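Local coordinates for activator of Hsp90 ATPase homologue 1/2-like C-terminal domain-containing protein (Nitrosomonas europaea, PDB 1XFS), which is of unknown function but belongs to the AHA1 family, whose relatives include activators of the Hsp90 ATPase, at residues Leu14-Val25 against Ile157-Lys168. Sequence-based numbering, arbitrary orientation.
Sequences LKRELAVPVNLV and ITQLEELLKQEK
Strand 14-18 runs nearly parallel to helix 157-167, 15° apart with the axes 9.6 Å from each other, and the chain then turns through A19-P21 into the helix that begins at V22. This is the Bet v 1-like (helix-grip) arrangement, in which the long C-terminal helix packs against a curved antiparallel sheet, here along its edge strand 11-18. R16 suits the strand's border with solvent because its methylenes and one guanidinium face can lie on I157, CG2 4.0 Å above the plane, while the edge N-H groups serve polar partners: NH2 reaches T158 OG1 in that plane at 2.9 Å. NH1 of R16 and OG1 of T158 both bond G154 O, tying the arginine to the preceding helical turn. With an alanine here, T158 OG1 would probably lose its donor from the strand and I157 its cover. Deeper in, branched L18 spreads its methyls, CD1 touching I157 CG2 and CD2 reaching L160 CD2 (4.2 Å). Farther along, L164's long branch lets CD1 rest against both V20 CG1 (4.0 Å) and V25 CG2, and K168 lays its methylenes across L24 CD1. With CG anti to the backbone N (chi1 -166°), extended E161 is long enough to carry its carboxylate past L18 to the turn, where A19 N meets OE1 from above the carboxylate plane at 2.9 Å, nearly straight (N-H...O 174°); K165 NZ salt-bridges the same oxygen at 3.3 Å.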
ATOM      1  N   LEU A  14      17.437  -9.130  -6.033  1.00 22.12           N
ATOM      2  CA  LEU A  14      17.917 -10.491  -6.235  1.00 22.21           C
ATOM      3  C   LEU A  14      17.344 -11.033  -7.541  1.00 20.10           C
ATOM      4  O   LEU A  14      16.135 -10.998  -7.749  1.00 19.39           O
ATOM      5  CB  LEU A  14      17.482 -11.382  -5.068  1.00 24.60           C
ATOM      6  CG  LEU A  14      17.925 -12.847  -5.076  1.00 27.19           C
ATOM      7  CD1 LEU A  14      19.443 -12.937  -5.037  1.00 28.73           C
ATOM      8  CD2 LEU A  14      17.325 -13.561  -3.877  1.00 28.62           C
ATOM      9  N   LYS A  15      18.208 -11.520  -8.428  1.00 20.00           N
ATOM     10  CA  LYS A  15      17.743 -12.070  -9.700  1.00 20.06           C
ATOM     11  C   LYS A  15      18.171 -13.529  -9.823  1.00 18.95           C
ATOM     12  O   LYS A  15      19.326 -13.864  -9.568  1.00 17.72           O
ATOM     13  CB  LYS A  15      18.305 -11.269 -10.879  1.00 23.06           C
ATOM     14  CG  LYS A  15      17.691 -11.653 -12.226  1.00 27.77           C
ATOM     15  CD  LYS A  15      18.244 -10.817 -13.375  1.00 31.00           C
ATOM     16  CE  LYS A  15      19.692 -11.169 -13.678  1.00 33.14           C
ATOM     17  NZ  LYS A  15      19.833 -12.591 -14.095  1.00 35.10           N
ATOM     18  N   ARG A  16      17.238 -14.390 -10.214  1.00 19.02           N
ATOM     19  CA  ARG A  16      17.529 -15.810 -10.352  1.00 18.93           C
ATOM     20  C   ARG A  16      16.826 -16.415 -11.561  1.00 20.61           C
ATOM     21  O   ARG A  16      15.825 -15.882 -12.042  1.00 21.31           O
ATOM     22  CB  ARG A  16      17.096 -16.556  -9.084  1.00 20.51           C
ATOM     23  CG  ARG A  16      17.925 -16.217  -7.843  1.00 21.12           C
ATOM     24  CD  ARG A  16      19.265 -16.934  -7.876  1.00 19.93           C
ATOM     25  NE  ARG A  16      19.074 -18.375  -7.751  1.00 20.76           N
ATOM     26  CZ  ARG A  16      18.877 -19.004  -6.595  1.00 19.50           C
ATOM     27  NH1 ARG A  16      18.858 -18.318  -5.460  1.00 21.62           N
ATOM     28  NH2 ARG A  16      18.674 -20.313  -6.576  1.00 22.32           N
ATOM     29  N   GLU A  17      17.363 -17.523 -12.061  1.00 19.68           N
ATOM     30  CA  GLU A  17      16.769 -18.215 -13.202  1.00 22.18           C
ATOM     31  C   GLU A  17      16.319 -19.587 -12.712  1.00 21.69           C
ATOM     32  O   GLU A  17      17.130 -20.366 -12.219  1.00 24.61           O
ATOM     33  CB  GLU A  17      17.802 -18.386 -14.322  1.00 22.96           C
ATOM     34  CG  GLU A  17      18.395 -17.087 -14.850  1.00 26.72           C
ATOM     35  CD  GLU A  17      17.416 -16.282 -15.687  1.00 29.19           C
ATOM     36  OE1 GLU A  17      17.764 -15.147 -16.074  1.00 30.88           O
ATOM     37  OE2 GLU A  17      16.307 -16.782 -15.966  1.00 30.69           O
ATOM     38  N   LEU A  18      15.026 -19.878 -12.832  1.00 21.51           N
ATOM     39  CA  LEU A  18      14.498 -21.169 -12.400  1.00 21.08           C
ATOM     40  C   LEU A  18      14.073 -21.999 -13.603  1.00 21.27           C
ATOM     41  O   LEU A  18      13.407 -21.494 -14.504  1.00 19.78           O
ATOM     42  CB  LEU A  18      13.296 -20.992 -11.467  1.00 21.95           C
ATOM     43  CG  LEU A  18      13.522 -20.320 -10.110  1.00 23.75           C
ATOM     44  CD1 LEU A  18      13.650 -18.820 -10.299  1.00 25.23           C
ATOM     45  CD2 LEU A  18      12.353 -20.634  -9.186  1.00 24.83           C
ATOM     46  N   ALA A  19      14.455 -23.273 -13.610  1.00 19.91           N
ATOM     47  CA  ALA A  19      14.113 -24.172 -14.708  1.00 19.62           C
ATOM     48  C   ALA A  19      12.718 -24.751 -14.496  1.00 19.46           C
ATOM     49  O   ALA A  19      12.527 -25.969 -14.466  1.00 19.90           O
ATOM     50  CB  ALA A  19      15.143 -25.289 -14.805  1.00 20.17           C
ATOM     51  N   VAL A  20      11.750 -23.853 -14.357  1.00 17.35           N
ATOM     52  CA  VAL A  20      10.361 -24.205 -14.134  1.00 17.41           C
ATOM     53  C   VAL A  20       9.507 -23.185 -14.882  1.00 15.78           C
ATOM     54  O   VAL A  20       9.873 -22.015 -14.975  1.00 16.05           O
ATOM     55  CB  VAL A  20      10.026 -24.143 -12.621  1.00 18.77           C
ATOM     56  CG1 VAL A  20       8.539 -24.321 -12.393  1.00 20.40           C
ATOM     57  CG2 VAL A  20      10.814 -25.215 -11.881  1.00 20.98           C
ATOM     58  N   PRO A  21       8.372 -23.622 -15.449  1.00 16.40           N
ATOM     59  CA  PRO A  21       7.473 -22.725 -16.188  1.00 15.34           C
ATOM     60  C   PRO A  21       6.871 -21.649 -15.283  1.00 14.30           C
ATOM     61  O   PRO A  21       6.699 -21.863 -14.084  1.00 13.72           O
ATOM     62  CB  PRO A  21       6.421 -23.681 -16.747  1.00 16.51           C
ATOM     63  CG  PRO A  21       6.366 -24.745 -15.700  1.00 19.90           C
ATOM     64  CD  PRO A  21       7.827 -24.989 -15.423  1.00 16.56           C
ATOM     65  N   VAL A  22       6.541 -20.505 -15.872  1.00 13.86           N
ATOM     66  CA  VAL A  22       5.997 -19.376 -15.127  1.00 13.95           C
ATOM     67  C   VAL A  22       4.692 -19.668 -14.399  1.00 14.92           C
ATOM     68  O   VAL A  22       4.448 -19.129 -13.315  1.00 12.81           O
ATOM     69  CB  VAL A  22       5.793 -18.145 -16.048  1.00 14.88           C
ATOM     70  CG1 VAL A  22       4.660 -18.408 -17.046  1.00 12.87           C
ATOM     71  CG2 VAL A  22       5.499 -16.911 -15.212  1.00 16.91           C
ATOM     72  N   ASN A  23       3.850 -20.515 -14.982  1.00 12.98           N
ATOM     73  CA  ASN A  23       2.578 -20.843 -14.345  1.00 15.10           C
ATOM     74  C   ASN A  23       2.815 -21.544 -13.010  1.00 14.54           C
ATOM     75  O   ASN A  23       2.128 -21.269 -12.026  1.00 13.90           O
ATOM     76  CB  ASN A  23       1.715 -21.715 -15.272  1.00 17.30           C
ATOM     77  CG  ASN A  23       2.324 -23.079 -15.537  1.00 22.32           C
ATOM     78  OD1 ASN A  23       3.458 -23.191 -15.996  1.00 23.72           O
ATOM     79  ND2 ASN A  23       1.561 -24.128 -15.251  1.00 25.30           N
ATOM     80  N   LEU A  24       3.799 -22.439 -12.970  1.00 13.26           N
ATOM     81  CA  LEU A  24       4.108 -23.155 -11.736  1.00 14.41           C
ATOM     82  C   LEU A  24       4.747 -22.245 -10.698  1.00 13.01           C
ATOM     83  O   LEU A  24       4.420 -22.320  -9.517  1.00 12.33           O
ATOM     84  CB  LEU A  24       5.034 -24.336 -12.016  1.00 16.45           C
ATOM     85  CG  LEU A  24       4.421 -25.489 -12.804  1.00 21.08           C
ATOM     86  CD1 LEU A  24       5.463 -26.589 -12.945  1.00 21.87           C
ATOM     87  CD2 LEU A  24       3.181 -26.017 -12.092  1.00 22.27           C
ATOM     88  N   VAL A  25       5.666 -21.390 -11.142  1.00 12.11           N
ATOM     89  CA  VAL A  25       6.332 -20.465 -10.238  1.00 10.86           C
ATOM     90  C   VAL A  25       5.283 -19.572  -9.589  1.00 11.25           C
ATOM     91  O   VAL A  25       5.321 -19.321  -8.378  1.00 10.19           O
ATOM     92  CB  VAL A  25       7.360 -19.587 -10.985  1.00 10.92           C
ATOM     93  CG1 VAL A  25       7.950 -18.541 -10.040  1.00 10.53           C
ATOM     94  CG2 VAL A  25       8.470 -20.467 -11.548  1.00 14.47           C
ATOM     95  N   ILE A 157      14.696 -19.043  -2.671  1.00 16.17           N
ATOM     96  CA  ILE A 157      14.456 -19.262  -4.091  1.00 17.49           C
ATOM     97  C   ILE A 157      14.929 -20.661  -4.483  1.00 18.21           C
ATOM     98  O   ILE A 157      14.304 -21.329  -5.301  1.00 16.86           O
ATOM     99  CB  ILE A 157      15.180 -18.206  -4.957  1.00 18.22           C
ATOM    100  CG1 ILE A 157      14.778 -16.800  -4.506  1.00 21.38           C
ATOM    101  CG2 ILE A 157      14.830 -18.400  -6.424  1.00 17.75           C
ATOM    102  CD1 ILE A 157      13.281 -16.563  -4.479  1.00 24.44           C
ATOM    103  N   THR A 158      16.030 -21.109  -3.887  1.00 18.36           N
ATOM    104  CA  THR A 158      16.548 -22.440  -4.187  1.00 18.93           C
ATOM    105  C   THR A 158      15.550 -23.489  -3.702  1.00 18.13           C
ATOM    106  O   THR A 158      15.304 -24.486  -4.379  1.00 18.05           O
ATOM    107  CB  THR A 158      17.921 -22.662  -3.518  1.00 19.76           C
ATOM    108  OG1 THR A 158      18.873 -21.759  -4.093  1.00 19.29           O
ATOM    109  CG2 THR A 158      18.405 -24.098  -3.726  1.00 20.22           C
ATOM    110  N   GLN A 159      14.964 -23.253  -2.531  1.00 16.54           N
ATOM    111  CA  GLN A 159      13.975 -24.169  -1.977  1.00 16.91           C
ATOM    112  C   GLN A 159      12.730 -24.186  -2.853  1.00 17.49           C
ATOM    113  O   GLN A 159      12.086 -25.222  -3.026  1.00 17.64           O
ATOM    114  CB  GLN A 159      13.612 -23.745  -0.552  1.00 18.41           C
ATOM    115  CG  GLN A 159      14.785 -23.850   0.408  1.00 19.19           C
ATOM    116  CD  GLN A 159      14.485 -23.320   1.799  1.00 21.13           C
ATOM    117  OE1 GLN A 159      15.311 -23.436   2.703  1.00 19.48           O
ATOM    118  NE2 GLN A 159      13.306 -22.732   1.975  1.00 22.57           N
ATOM    119  N   LEU A 160      12.390 -23.026  -3.407  1.00 16.84           N
ATOM    120  CA  LEU A 160      11.221 -22.917  -4.274  1.00 16.06           C
ATOM    121  C   LEU A 160      11.399 -23.768  -5.529  1.00 16.20           C
ATOM    122  O   LEU A 160      10.533 -24.581  -5.872  1.00 16.28           O
ATOM    123  CB  LEU A 160      10.997 -21.457  -4.678  1.00 14.54           C
ATOM    124  CG  LEU A 160       9.903 -21.185  -5.713  1.00 14.51           C
ATOM    125  CD1 LEU A 160       8.569 -21.730  -5.215  1.00 13.28           C
ATOM    126  CD2 LEU A 160       9.799 -19.684  -5.967  1.00 12.70           C
ATOM    127  N   GLU A 161      12.524 -23.584  -6.211  1.00 16.69           N
ATOM    128  CA  GLU A 161      12.787 -24.336  -7.430  1.00 18.08           C
ATOM    129  C   GLU A 161      12.787 -25.835  -7.147  1.00 19.68           C
ATOM    130  O   GLU A 161      12.270 -26.621  -7.938  1.00 19.83           O
ATOM    131  CB  GLU A 161      14.127 -23.920  -8.037  1.00 20.35           C
ATOM    132  CG  GLU A 161      14.321 -24.410  -9.468  1.00 22.35           C
ATOM    133  CD  GLU A 161      15.665 -24.024 -10.046  1.00 23.32           C
ATOM    134  OE1 GLU A 161      15.874 -24.238 -11.259  1.00 24.30           O
ATOM    135  OE2 GLU A 161      16.515 -23.514  -9.285  1.00 25.95           O
ATOM    136  N   GLU A 162      13.360 -26.225  -6.014  1.00 19.96           N
ATOM    137  CA  GLU A 162      13.418 -27.633  -5.638  1.00 21.61           C
ATOM    138  C   GLU A 162      12.022 -28.210  -5.414  1.00 20.88           C
ATOM    139  O   GLU A 162      11.732 -29.341  -5.803  1.00 19.85           O
ATOM    140  CB  GLU A 162      14.255 -27.802  -4.367  1.00 24.33           C
ATOM    141  CG  GLU A 162      14.333 -29.229  -3.855  1.00 29.88           C
ATOM    142  CD  GLU A 162      15.126 -29.338  -2.567  1.00 32.92           C
ATOM    143  OE1 GLU A 162      14.683 -28.775  -1.542  1.00 34.90           O
ATOM    144  OE2 GLU A 162      16.196 -29.982  -2.582  1.00 36.20           O
ATOM    145  N   LEU A 163      11.159 -27.419  -4.785  1.00 19.35           N
ATOM    146  CA  LEU A 163       9.794 -27.832  -4.497  1.00 19.91           C
ATOM    147  C   LEU A 163       8.955 -28.035  -5.753  1.00 19.83           C
ATOM    148  O   LEU A 163       8.291 -29.061  -5.913  1.00 20.59           O
ATOM    149  CB  LEU A 163       9.114 -26.788  -3.605  1.00 19.94           C
ATOM    150  CG  LEU A 163       7.622 -26.982  -3.317  1.00 21.44           C
ATOM    151  CD1 LEU A 163       7.420 -28.216  -2.452  1.00 22.55           C
ATOM    152  CD2 LEU A 163       7.072 -25.745  -2.611  1.00 21.51           C
ATOM    153  N   LEU A 164       8.987 -27.049  -6.642  1.00 20.37           N
ATOM    154  CA  LEU A 164       8.210 -27.103  -7.875  1.00 20.70           C
ATOM    155  C   LEU A 164       8.624 -28.232  -8.809  1.00 22.26           C
ATOM    156  O   LEU A 164       7.790 -28.785  -9.526  1.00 22.60           O
ATOM    157  CB  LEU A 164       8.300 -25.758  -8.597  1.00 17.87           C
ATOM    158  CG  LEU A 164       7.710 -24.581  -7.803  1.00 16.79           C
ATOM    159  CD1 LEU A 164       7.896 -23.290  -8.587  1.00 16.99           C
ATOM    160  CD2 LEU A 164       6.230 -24.835  -7.530  1.00 17.14           C
ATOM    161  N   LYS A 165       9.905 -28.582  -8.799  1.00 23.89           N
ATOM    162  CA  LYS A 165      10.378 -29.658  -9.660  1.00 27.45           C
ATOM    163  C   LYS A 165       9.852 -31.029  -9.239  1.00 28.47           C
ATOM    164  O   LYS A 165       9.536 -31.862 -10.087  1.00 29.10           O
ATOM    165  CB  LYS A 165      11.907 -29.676  -9.698  1.00 27.44           C
ATOM    166  CG  LYS A 165      12.504 -28.527 -10.490  1.00 28.88           C
ATOM    167  CD  LYS A 165      14.014 -28.623 -10.554  1.00 30.63           C
ATOM    168  CE  LYS A 165      14.598 -27.500 -11.389  1.00 31.90           C
ATOM    169  NZ  LYS A 165      16.086 -27.544 -11.392  1.00 33.35           N
ATOM    170  N   GLN A 166       9.745 -31.262  -7.934  1.00 30.18           N
ATOM    171  CA  GLN A 166       9.266 -32.548  -7.441  1.00 31.81           C
ATOM    172  C   GLN A 166       7.749 -32.643  -7.319  1.00 32.20           C
ATOM    173  O   GLN A 166       7.192 -33.741  -7.299  1.00 31.44           O
ATOM    174  CB  GLN A 166       9.915 -32.865  -6.094  1.00 33.86           C
ATOM    175  CG  GLN A 166      11.427 -33.006  -6.174  1.00 37.19           C
ATOM    176  CD  GLN A 166      11.863 -34.013  -7.227  1.00 39.04           C
ATOM    177  OE1 GLN A 166      11.543 -35.200  -7.139  1.00 41.47           O
ATOM    178  NE2 GLN A 166      12.595 -33.540  -8.233  1.00 39.64           N
ATOM    179  N   GLU A 167       7.082 -31.498  -7.234  1.00 31.05           N
ATOM    180  CA  GLU A 167       5.628 -31.477  -7.124  1.00 31.55           C
ATOM    181  C   GLU A 167       5.041 -31.190  -8.507  1.00 30.51           C
ATOM    182  O   GLU A 167       3.825 -31.207  -8.696  1.00 30.24           O
ATOM    183  CB  GLU A 167       5.193 -30.390  -6.136  1.00 32.74           C
ATOM    184  CG  GLU A 167       3.719 -30.429  -5.759  1.00 36.54           C
ATOM    185  CD  GLU A 167       3.377 -31.584  -4.831  1.00 38.21           C
ATOM    186  OE1 GLU A 167       3.631 -32.752  -5.199  1.00 38.86           O
ATOM    187  OE2 GLU A 167       2.852 -31.321  -3.729  1.00 40.10           O
ATOM    188  N   LYS A 168       5.924 -30.943  -9.471  1.00 29.51           N
ATOM    189  CA  LYS A 168       5.530 -30.630 -10.839  1.00 29.11           C
ATOM    190  C   LYS A 168       4.511 -31.604 -11.424  1.00 29.23           C
ATOM    191  O   LYS A 168       3.491 -31.189 -11.975  1.00 28.44           O
ATOM    192  CB  LYS A 168       6.770 -30.586 -11.737  1.00 29.44           C
ATOM    193  CG  LYS A 168       6.501 -30.100 -13.152  1.00 30.11           C
ATOM    194  CD  LYS A 168       7.798 -29.937 -13.928  1.00 31.25           C
ATOM    195  CE  LYS A 168       7.552 -29.345 -15.309  1.00 32.67           C
ATOM    196  NZ  LYS A 168       6.673 -30.213 -16.141  1.00 34.31           N
TER